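Local structure of tudor and KH domain-containing protein homolog (Drosophila melanogaster, 5YGB) at residues T16-Q21 / A148-L153; K28-M33 / F95-D100. The protein takes part in piRNA metabolism and transposon repression in the germline, its extended Tudor domain binding the N-terminus of Piwi. The protein carries 1 engineered substitution. All blocks are in the same frame, centred on the assembly; numbering follows the deposited sequence. Where two conformers were deposited one is given.

Overall arrangement
From the N terminus, the chain runs through strand 5-12 into strand 17-22, the site of the first half of interaction 1, and then directly into helix 25-41, where interaction 2 begins. The SH3-like Tudor core follows; residues 95-100, in the turn between its strands 89-95 and 101-104, meet the helix and close a loop with 61 residues between the segments. Interaction 1 closes only at helix 144-154, with 126 residues in between, so the smaller loop lies within the larger. Interaction 1 packs the nuclease-like part internally; interaction 2 holds the linking helix to the Tudor core. Their centres are about 17 Å apart, yet they touch: Gln21 NE2 bonds Asp97 O at 2.8 Å.

Interaction 1. Residues T16-Q21 / A148-L153; sequences TKFWVQ and AKFEEL
Phe18, on strand 17-22, meets Phe150, on helix 144-154, across a gap too wide for the backbones to touch: the nearest CA atoms, those of Phe18 and Glu151, are 9.7 Å apart. The helix is regular here, with Glu152 N bonded to Ala148 O and Leu153 N to Lys149 O. The strand is held on both of its edges, Phe18 and Val20 pairing with strand 124-128 and Trp19 and Gln21 with strand 5-12. Phe18 and Phe150 are the residues that touch across the two segments. Phe150 holds CG trans to its backbone N (chi1 -176°), which sends the ring out from the helix to the strand. Phe18 places CG between the backbone N and the carbonyl carbon (chi1 61°), and from there its ring turns one face to Phe150. CZ of Phe150 stands 3.5 Å above that plane, displaced toward the rim, and lies 3.5 Å from both CD1 and CE1 of Phe18. Its neighbour CE2 reaches toward the root of the ring, 3.6 Å from Phe18 CD1. With centroids 4.9 Å apart and planes at 53°, the pair is neither a stack nor edge-to-face; a corner of one ring rests on the face of the other. Both residues are buried, and Phe150 also touches Val12, Pro15, Ile205 and Met209, which extends the apolar cluster to helix 205-211. A helix inserted between the third and fourth strands, packed on a five-strand sheet of order 1-2-3-5-4 whose outer strands pair, is the topology of the OB-fold, the staphylococcal nuclease-like half of an extended Tudor domain.

Interaction 2. Residues K28-M33 / F95-D100; sequences KKLASM and FVDYGD. Engineered in segment 28-33: Ala31 (natural residue Asp).
Leu30 turns CG trans to its backbone N (chi1 177°) and bends at chi2 (59°), which extends both methyls from the helix toward Asp97 and Tyr98. CD1 lies alongside the aspartate stem, 3.7 Å from both CB and CG of Asp97, the two side chains running past each other in opposite senses. CD2 takes the phenol end of Tyr98, 4.0 Å from OH and 4.1 Å from CZ, approaching the ring obliquely. From the next turn, Met33 bends at chi3 (67°) and brings CE within 3.3 Å of Asp97 OD2, a close methyl-to-carboxylate contact. This joins the helix that links the two halves of an extended Tudor domain to the turn between strands 89-95 and 101-104 of the SH3-like Tudor core. The turn is fixed from within: Phe95 O accepts from both Tyr98 N and Gly99 N, while Phe95 N bonds Asp100 O at 2.8 Å. Without the two methyls of Leu30, as with an alanine here, a gap is likely to open beside the Asp97 stem and the Tyr98 phenol end to lose its contact with CD2. The buried carboxylate of Asp97 has its charge met by a salt bridge from OD1 to Arg73 NH2, and OD1 also accepts from Gln122 N, so its apolar neighbours pack round a group already gripped.

Interaction 1. Residues T16-Q21 / A148-L153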
loop_
_atom_site.group_PDB
_atom_site.type_symbol
_atom_site.label_atom_id
_atom_site.label_comp_id
_atom_site.label_asym_id
_atom_site.label_seq_id
_atom_site.Cartn_x
_atom_site.Cartn_y
_atom_site.Cartn_z
ATOM N N THR A 16 12.764 2.388 -2.104
ATOM C CA THR A 16 12.615 1.530 -3.275
ATOM C C THR A 16 11.468 0.526 -3.127
ATOM O O THR A 16 11.343 -0.412 -3.913
ATOM C CB THR A 16 13.947 0.806 -3.621
ATOM O OG1 THR A 16 14.522 0.230 -2.443
ATOM C CG2 THR A 16 14.932 1.800 -4.212
ATOM N N LYS A 17 10.598 0.767 -2.149
ATOM C CA LYS A 17 9.358 0.010 -2.037
ATOM C C LYS A 17 8.306 0.838 -1.307
ATOM O O LYS A 17 8.302 0.918 -0.086
ATOM C CB LYS A 17 9.588 -1.324 -1.319
ATOM C CG LYS A 17 8.347 -2.210 -1.286
ATOM C CD LYS A 17 8.633 -3.551 -0.620
ATOM C CE LYS A 17 7.447 -4.486 -0.760
ATOM N NZ LYS A 17 7.727 -5.834 -0.187
ATOM N N PHE A 18 7.434 1.481 -2.072
ATOM C CA PHE A 18 6.362 2.272 -1.488
ATOM C C PHE A 18 5.158 2.224 -2.416
ATOM O O PHE A 18 5.235 1.681 -3.517
ATOM C CB PHE A 18 6.816 3.721 -1.210
ATOM C CG PHE A 18 7.245 4.492 -2.438
ATOM C CD1 PHE A 18 8.563 4.459 -2.879
ATOM C CD2 PHE A 18 6.329 5.256 -3.145
ATOM C CE1 PHE A 18 8.947 5.164 -4.001
ATOM C CE2 PHE A 18 6.721 5.974 -4.265
ATOM C CZ PHE A 18 8.034 5.925 -4.684
ATOM N N TRP A 19 4.039 2.798 -1.975
ATOM C CA TRP A 19 2.787 2.722 -2.720
ATOM C C TRP A 19 2.206 4.103 -2.927
ATOM O O TRP A 19 2.242 4.947 -2.026
ATOM C CB TRP A 19 1.779 1.820 -1.992
ATOM C CG TRP A 19 2.135 0.355 -2.008
ATOM C CD1 TRP A 19 1.634 -0.591 -2.851
ATOM C CD2 TRP A 19 3.063 -0.312 -1.143
ATOM N NE1 TRP A 19 2.202 -1.821 -2.567
ATOM C CE2 TRP A 19 3.075 -1.677 -1.520
ATOM C CE3 TRP A 19 3.882 0.097 -0.082
ATOM C CZ2 TRP A 19 3.887 -2.623 -0.882
ATOM C CZ3 TRP A 19 4.688 -0.853 0.557
ATOM C CH2 TRP A 19 4.675 -2.195 0.149
ATOM N N VAL A 20 1.673 4.328 -4.120
ATOM C CA VAL A 20 1.009 5.595 -4.424
ATOM C C VAL A 20 -0.442 5.391 -4.858
ATOM O O VAL A 20 -0.820 4.329 -5.395
ATOM C CB VAL A 20 1.752 6.407 -5.519
ATOM C CG1 VAL A 20 3.193 6.639 -5.123
ATOM C CG2 VAL A 20 1.682 5.703 -6.853
ATOM N N GLN A 21 -1.238 6.421 -4.605
ATOM C CA GLN A 21 -2.626 6.522 -5.024
ATOM C C GLN A 21 -2.757 7.722 -5.940
ATOM O O GLN A 21 -2.137 8.753 -5.684
ATOM C CB GLN A 21 -3.544 6.725 -3.823
ATOM C CG GLN A 21 -3.479 5.623 -2.760
ATOM C CD GLN A 21 -4.111 6.061 -1.460
ATOM O OE1 GLN A 21 -4.095 7.246 -1.122
ATOM N NE2 GLN A 21 -4.664 5.113 -0.715
ATOM N N ALA A 148 13.224 7.062 7.156
ATOM C CA ALA A 148 12.548 8.146 7.863
ATOM C C ALA A 148 12.520 9.435 7.044
ATOM O O ALA A 148 11.488 10.109 6.973
ATOM C CB ALA A 148 13.216 8.388 9.218
ATOM N N LYS A 149 13.640 9.778 6.418
ATOM C CA LYS A 149 13.686 10.987 5.610
ATOM C C LYS A 149 12.696 10.889 4.449
ATOM O O LYS A 149 12.008 11.858 4.136
ATOM C CB LYS A 149 15.103 11.240 5.086
ATOM C CG LYS A 149 15.237 12.500 4.245
ATOM C CD LYS A 149 14.893 13.747 5.038
ATOM C CE LYS A 149 15.133 15.008 4.219
ATOM N NZ LYS A 149 15.003 16.250 5.036
ATOM N N PHE A 150 12.623 9.719 3.826
ATOM C CA PHE A 150 11.687 9.531 2.725
ATOM C C PHE A 150 10.229 9.623 3.214
ATOM O O PHE A 150 9.376 10.217 2.549
ATOM C CB PHE A 150 11.954 8.192 2.024
ATOM C CG PHE A 150 11.100 7.961 0.815
ATOM C CD1 PHE A 150 11.323 8.679 -0.351
ATOM C CD2 PHE A 150 10.065 7.041 0.848
ATOM C CE1 PHE A 150 10.534 8.471 -1.483
ATOM C CE2 PHE A 150 9.259 6.835 -0.278
ATOM C CZ PHE A 150 9.501 7.551 -1.449
ATOM N N GLU A 151 9.938 9.042 4.371
ATOM C CA GLU A 151 8.612 9.176 4.967
ATOM C C GLU A 151 8.273 10.639 5.232
ATOM O O GLU A 151 7.140 11.063 5.006
ATOM C CB GLU A 151 8.526 8.369 6.264
ATOM C CG GLU A 151 8.523 6.865 6.018
ATOM C CD GLU A 151 8.609 6.047 7.290
ATOM O OE1 GLU A 151 9.260 6.503 8.252
ATOM O OE2 GLU A 151 8.030 4.943 7.320
ATOM N N GLU A 152 9.252 11.402 5.712
ATOM C CA GLU A 152 9.065 12.828 5.975
ATOM C C GLU A 152 8.810 13.631 4.704
ATOM O O GLU A 152 7.888 14.453 4.656
ATOM C CB GLU A 152 10.293 13.400 6.692
ATOM C CG GLU A 152 10.511 12.878 8.105
ATOM C CD GLU A 152 11.774 13.440 8.744
ATOM O OE1 GLU A 152 12.809 12.737 8.748
ATOM O OE2 GLU A 152 11.731 14.587 9.237
ATOM N N LEU A 153 9.632 13.416 3.682
ATOM C CA LEU A 153 9.499 14.182 2.450
ATOM C C LEU A 153 8.184 13.870 1.730
ATOM O O LEU A 153 7.587 14.739 1.087
ATOM C CB LEU A 153 10.677 13.909 1.520
ATOM C CG LEU A 153 12.040 14.409 2.018
ATOM C CD1 LEU A 153 13.157 13.973 1.072
ATOM C CD2 LEU A 153 12.030 15.925 2.191
#

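Interaction 2. Residues K28-M33 / F95-D100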
loop_
_atom_site.group_PDB
_atom_site.type_symbol
_atom_site.label_atom_id
_atom_site.label_comp_id
_atom_site.label_asym_id
_atom_site.label_seq_id
_atom_site.Cartn_x
_atom_site.Cartn_y
_atom_site.Cartn_z
ATOM N N LYS A 28 -11.408 10.514 -4.538
ATOM C CA LYS A 28 -12.681 10.888 -3.936
ATOM C C LYS A 28 -13.560 9.652 -3.767
ATOM O O LYS A 28 -14.194 9.461 -2.726
ATOM C CB LYS A 28 -13.386 11.952 -4.782
ATOM C CG LYS A 28 -12.661 13.302 -4.784
ATOM C CD LYS A 28 -13.479 14.405 -5.449
ATOM C CE LYS A 28 -13.664 14.164 -6.942
ATOM N NZ LYS A 28 -14.502 15.242 -7.547
ATOM N N LYS A 29 -13.586 8.791 -4.782
ATOM C CA LYS A 29 -14.356 7.560 -4.698
ATOM C C LYS A 29 -13.796 6.642 -3.615
ATOM O O LYS A 29 -14.559 5.996 -2.899
ATOM C CB LYS A 29 -14.378 6.832 -6.052
ATOM C CG LYS A 29 -15.345 7.444 -7.055
ATOM C CD LYS A 29 -15.402 6.660 -8.358
ATOM C CE LYS A 29 -14.235 6.974 -9.268
ATOM N NZ LYS A 29 -14.152 6.010 -10.403
ATOM N N LEU A 30 -12.475 6.567 -3.485
ATOM C CA LEU A 30 -11.891 5.754 -2.416
ATOM C C LEU A 30 -12.319 6.255 -1.036
ATOM O O LEU A 30 -12.719 5.455 -0.186
ATOM C CB LEU A 30 -10.362 5.724 -2.508
ATOM C CG LEU A 30 -9.666 4.958 -1.378
ATOM C CD1 LEU A 30 -10.103 3.500 -1.315
ATOM C CD2 LEU A 30 -8.153 5.063 -1.551
ATOM N N ALA A 31 -12.246 7.565 -0.801
ATOM C CA ALA A 31 -12.634 8.109 0.498
ATOM C C ALA A 31 -14.101 7.823 0.795
ATOM O O ALA A 31 -14.460 7.455 1.926
ATOM C CB ALA A 31 -12.359 9.604 0.545
ATOM N N SER A 32 -14.947 7.944 -0.222
ATOM C CA SER A 32 -16.359 7.622 -0.076
ATOM C C SER A 32 -16.568 6.148 0.244
ATOM O O SER A 32 -17.406 5.796 1.082
ATOM C CB SER A 32 -17.121 7.999 -1.341
ATOM O OG SER A 32 -17.082 9.403 -1.543
ATOM N N MET A 33 -15.798 5.282 -0.404
ATOM C CA MET A 33 -15.922 3.848 -0.185
ATOM C C MET A 33 -15.456 3.447 1.205
ATOM O O MET A 33 -16.078 2.597 1.853
ATOM C CB MET A 33 -15.130 3.088 -1.244
ATOM C CG MET A 33 -15.312 1.569 -1.142
ATOM S SD MET A 33 -14.237 0.647 -2.257
ATOM C CE MET A 33 -12.661 1.009 -1.535
ATOM N N PHE A 95 -3.544 -4.734 1.868
ATOM C CA PHE A 95 -4.619 -3.744 1.757
ATOM C C PHE A 95 -4.527 -3.074 0.386
ATOM O O PHE A 95 -3.719 -2.175 0.165
ATOM C CB PHE A 95 -4.548 -2.760 2.934
ATOM C CG PHE A 95 -4.983 -3.388 4.228
ATOM C CD1 PHE A 95 -4.128 -4.204 4.944
ATOM C CD2 PHE A 95 -6.275 -3.232 4.683
ATOM C CE1 PHE A 95 -4.544 -4.806 6.118
ATOM C CE2 PHE A 95 -6.695 -3.833 5.856
ATOM C CZ PHE A 95 -5.825 -4.620 6.571
ATOM N N VAL A 96 -5.366 -3.532 -0.545
ATOM C CA VAL A 96 -5.191 -3.268 -1.966
ATOM C C VAL A 96 -5.301 -1.787 -2.339
ATOM O O VAL A 96 -4.786 -1.382 -3.378
ATOM C CB VAL A 96 -6.210 -4.090 -2.822
ATOM C CG1 VAL A 96 -6.025 -5.583 -2.599
ATOM C CG2 VAL A 96 -7.649 -3.681 -2.527
ATOM N N ASP A 97 -5.962 -0.976 -1.521
ATOM C CA ASP A 97 -6.108 0.434 -1.848
ATOM C C ASP A 97 -5.019 1.300 -1.230
ATOM O O ASP A 97 -4.903 2.464 -1.608
ATOM C CB ASP A 97 -7.491 0.934 -1.428
ATOM C CG ASP A 97 -8.581 0.285 -2.229
ATOM O OD1 ASP A 97 -8.421 0.192 -3.473
ATOM O OD2 ASP A 97 -9.586 -0.151 -1.631
ATOM N N TYR A 98 -4.217 0.751 -0.311
ATOM C CA TYR A 98 -3.230 1.560 0.427
ATOM C C TYR A 98 -1.806 1.032 0.351
ATOM O O TYR A 98 -0.853 1.819 0.314
ATOM C CB TYR A 98 -3.657 1.676 1.894
ATOM C CG TYR A 98 -4.847 2.579 2.068
ATOM C CD1 TYR A 98 -6.148 2.119 1.842
ATOM C CD2 TYR A 98 -4.681 3.907 2.414
ATOM C CE1 TYR A 98 -7.233 2.961 1.973
ATOM C CE2 TYR A 98 -5.753 4.745 2.558
ATOM C CZ TYR A 98 -7.024 4.279 2.332
ATOM O OH TYR A 98 -8.084 5.142 2.476
ATOM N N GLY A 99 -1.634 -0.286 0.331
ATOM C CA GLY A 99 -0.306 -0.870 0.200
ATOM C C GLY A 99 0.219 -1.570 1.442
ATOM O O GLY A 99 1.168 -2.356 1.353
ATOM N N ASP A 100 -0.391 -1.302 2.589
ATOM C CA ASP A 100 0.010 -1.950 3.835
ATOM C C ASP A 100 -0.262 -3.451 3.829
ATOM O O ASP A 100 -1.188 -3.926 3.172
ATOM C CB ASP A 100 -0.738 -1.335 5.018
ATOM C CG ASP A 100 -0.605 0.169 5.082
ATOM O OD1 ASP A 100 0.316 0.658 5.769
ATOM O OD2 ASP A 100 -1.426 0.860 4.449
#